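Local coordinates for sensory box/GGDEF family protein (PDB 6EIB), which catalyses the condensation of two GTP molecules into the second messenger cyclic di-GMP, through its GGEEF domain, and takes part in biofilm formation, at residues I36-F41 with E80-V85. Numbering follows the deposited sequence.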
loop_
_atom_site.group_PDB
_atom_site.type_symbol
_atom_site.label_atom_id
_atom_site.label_comp_id
_atom_site.label_asym_id
_atom_site.label_seq_id
_atom_site.Cartn_x
_atom_site.Cartn_y
_atom_site.Cartn_z
ATOM N N ILE A 36 -2.390 0.754 -1.866
ATOM C CA ILE A 36 -2.223 2.204 -1.863
ATOM C C ILE A 36 -2.248 2.699 -3.268
ATOM O O ILE A 36 -1.680 2.065 -4.136
ATOM C CB ILE A 36 -0.898 2.618 -1.179
ATOM C CG1 ILE A 36 -1.018 2.411 0.325
ATOM C CG2 ILE A 36 -0.569 4.104 -1.466
ATOM C CD1 ILE A 36 0.305 2.583 1.079
ATOM N N ASP A 37 -2.965 3.798 -3.517
ATOM C CA ASP A 37 -2.924 4.415 -4.827
ATOM C C ASP A 37 -2.683 5.908 -4.624
ATOM O O ASP A 37 -3.354 6.560 -3.837
ATOM C CB ASP A 37 -4.213 4.153 -5.609
ATOM C CG ASP A 37 -4.068 4.480 -7.097
ATOM O OD1 ASP A 37 -3.322 3.759 -7.804
ATOM O OD2 ASP A 37 -4.754 5.398 -7.582
ATOM N N ILE A 38 -1.702 6.424 -5.340
ATOM C CA ILE A 38 -1.387 7.836 -5.290
ATOM C C ILE A 38 -2.445 8.642 -6.042
ATOM O O ILE A 38 -2.794 8.297 -7.194
ATOM C CB ILE A 38 -0.015 8.093 -5.886
ATOM C CG1 ILE A 38 1.046 7.319 -5.060
ATOM C CG2 ILE A 38 0.266 9.613 -5.933
ATOM C CD1 ILE A 38 2.444 7.333 -5.691
ATOM N N ASP A 39 -2.958 9.690 -5.397
ATOM C CA ASP A 39 -4.011 10.524 -6.009
ATOM C C ASP A 39 -3.416 11.437 -7.053
ATOM O O ASP A 39 -2.362 12.024 -6.819
ATOM C CB ASP A 39 -4.740 11.376 -4.954
ATOM C CG ASP A 39 -5.589 10.541 -3.989
ATOM O OD1 ASP A 39 -6.456 9.797 -4.491
ATOM O OD2 ASP A 39 -5.364 10.620 -2.730
ATOM N N ASN A 40 -4.088 11.557 -8.197
ATOM C CA ASN A 40 -3.660 12.463 -9.260
ATOM C C ASN A 40 -2.220 12.334 -9.719
ATOM O O ASN A 40 -1.566 13.349 -10.015
ATOM C CB ASN A 40 -3.891 13.921 -8.837
ATOM C CG ASN A 40 -5.325 14.193 -8.501
ATOM O OD1 ASN A 40 -5.640 14.648 -7.415
ATOM N ND2 ASN A 40 -6.215 13.908 -9.445
ATOM N N PHE A 41 -1.739 11.096 -9.794
ATOM C CA PHE A 41 -0.354 10.850 -10.150
ATOM C C PHE A 41 -0.123 11.207 -11.605
ATOM O O PHE A 41 0.957 11.683 -11.968
ATOM C CB PHE A 41 0.029 9.371 -9.899
ATOM C CG PHE A 41 1.504 9.114 -9.975
ATOM C CD1 PHE A 41 2.369 9.673 -9.024
ATOM C CD2 PHE A 41 2.040 8.330 -10.991
ATOM C CE1 PHE A 41 3.746 9.449 -9.095
ATOM C CE2 PHE A 41 3.423 8.092 -11.067
ATOM C CZ PHE A 41 4.272 8.659 -10.119
ATOM N N GLU A 80 0.705 3.605 -10.329
ATOM C CA GLU A 80 0.802 4.362 -9.078
ATOM C C GLU A 80 0.149 3.613 -7.907
ATOM O O GLU A 80 -0.288 4.229 -6.938
ATOM C CB GLU A 80 0.183 5.753 -9.255
ATOM C CG GLU A 80 -1.332 5.773 -9.244
ATOM C CD GLU A 80 -1.925 5.966 -10.607
ATOM O OE1 GLU A 80 -1.166 6.074 -11.603
ATOM O OE2 GLU A 80 -3.168 6.034 -10.671
ATOM N N GLU A 81 0.075 2.281 -8.014
ATOM C CA GLU A 81 -0.560 1.476 -6.983
ATOM C C GLU A 81 0.494 0.585 -6.342
ATOM O O GLU A 81 1.307 -0.021 -7.028
ATOM C CB GLU A 81 -1.711 0.610 -7.524
ATOM C CG GLU A 81 -2.509 -0.122 -6.393
ATOM C CD GLU A 81 -3.545 -1.137 -6.940
ATOM O OE1 GLU A 81 -4.072 -0.857 -8.042
ATOM O OE2 GLU A 81 -3.779 -2.221 -6.301
ATOM N N PHE A 82 0.467 0.536 -5.028
ATOM C CA PHE A 82 1.380 -0.297 -4.255
ATOM C C PHE A 82 0.611 -1.239 -3.405
ATOM O O PHE A 82 -0.566 -1.011 -3.080
ATOM C CB PHE A 82 2.293 0.550 -3.341
ATOM C CG PHE A 82 3.309 1.348 -4.083
ATOM C CD1 PHE A 82 2.975 2.589 -4.651
ATOM C CD2 PHE A 82 4.598 0.860 -4.236
ATOM C CE1 PHE A 82 3.930 3.324 -5.348
ATOM C CE2 PHE A 82 5.549 1.578 -4.926
ATOM C CZ PHE A 82 5.224 2.821 -5.481
ATOM N N ILE A 83 1.299 -2.297 -3.010
ATOM C CA ILE A 83 0.756 -3.199 -2.045
ATOM C C ILE A 83 1.817 -3.420 -0.965
ATOM O O ILE A 83 3.003 -3.540 -1.275
ATOM C CB ILE A 83 0.346 -4.495 -2.753
ATOM C CG1 ILE A 83 -0.296 -5.509 -1.816
ATOM C CG2 ILE A 83 1.561 -5.135 -3.340
ATOM C CD1 ILE A 83 -0.918 -6.696 -2.656
ATOM N N ILE A 84 1.380 -3.440 0.288
ATOM C CA ILE A 84 2.250 -3.794 1.399
ATOM C C ILE A 84 1.667 -5.001 2.100
ATOM O O ILE A 84 0.495 -5.010 2.487
ATOM C CB ILE A 84 2.408 -2.638 2.378
ATOM C CG1 ILE A 84 2.939 -1.416 1.640
ATOM C CG2 ILE A 84 3.384 -3.001 3.538
ATOM C CD1 ILE A 84 2.844 -0.159 2.462
ATOM N N VAL A 85 2.510 -6.011 2.286
ATOM C CA VAL A 85 2.084 -7.221 2.957
ATOM C C VAL A 85 2.776 -7.339 4.273
ATOM O O VAL A 85 4.009 -7.273 4.316
ATOM C CB VAL A 85 2.383 -8.470 2.092
ATOM C CG1 VAL A 85 2.081 -9.781 2.883
ATOM C CG2 VAL A 85 1.583 -8.388 0.773
HETATM O O HOH W 1 -5.494 1.551 -8.061
HETATM O O HOH W 2 -3.867 8.103 -9.394
#
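Ile36 and Phe82 pair through both backbone N-H...O=C bonds, Ile36 N to Phe82 O and Phe82 N to Ile36 O, each 2.8 Å. Two residues on, Ile38 N reaches Glu80 O at 3.1 Å. Between them sits the non-hydrogen-bonded pair Asp37-Glu81, where Asp37 CG, anti to the backbone N (chi1 -166°), brings OD1 against Glu80 CG at 3.2 Å. The carboxylate planes of Asp37 and Glu80 are turned 47° apart, with Asp37 OD2 3.5 Å from Glu80 OE2. By similarity, Asp37, Ile38 and Glu80 are magnesium ligands. Strand 31-38, central in the five-stranded sheet of the GGDEF domain, runs antiparallel to its neighbour 81-87, and Glu80, the predicted proton acceptor, belongs to the GGEEF signature. A water donates to Glu81 OE1 and weakly to Asp37 OD1, while Glu81 OE2 is hydrogen-bonded to Tyr137 OH. Farther out, Glu80 CB packs obliquely against the Phe41 ring, 3.6 Å from CD2. On the face bearing Ile36 and Phe82, Ile38 CD1 meets the Phe82 ring edge at CE1 (4.3 Å), and Ile36 CD1 touches Ile84 CD1 (4.0 Å); helix 50-67 packs on Ile36, Phe82 and Ile84 through Phe64 and Leu60.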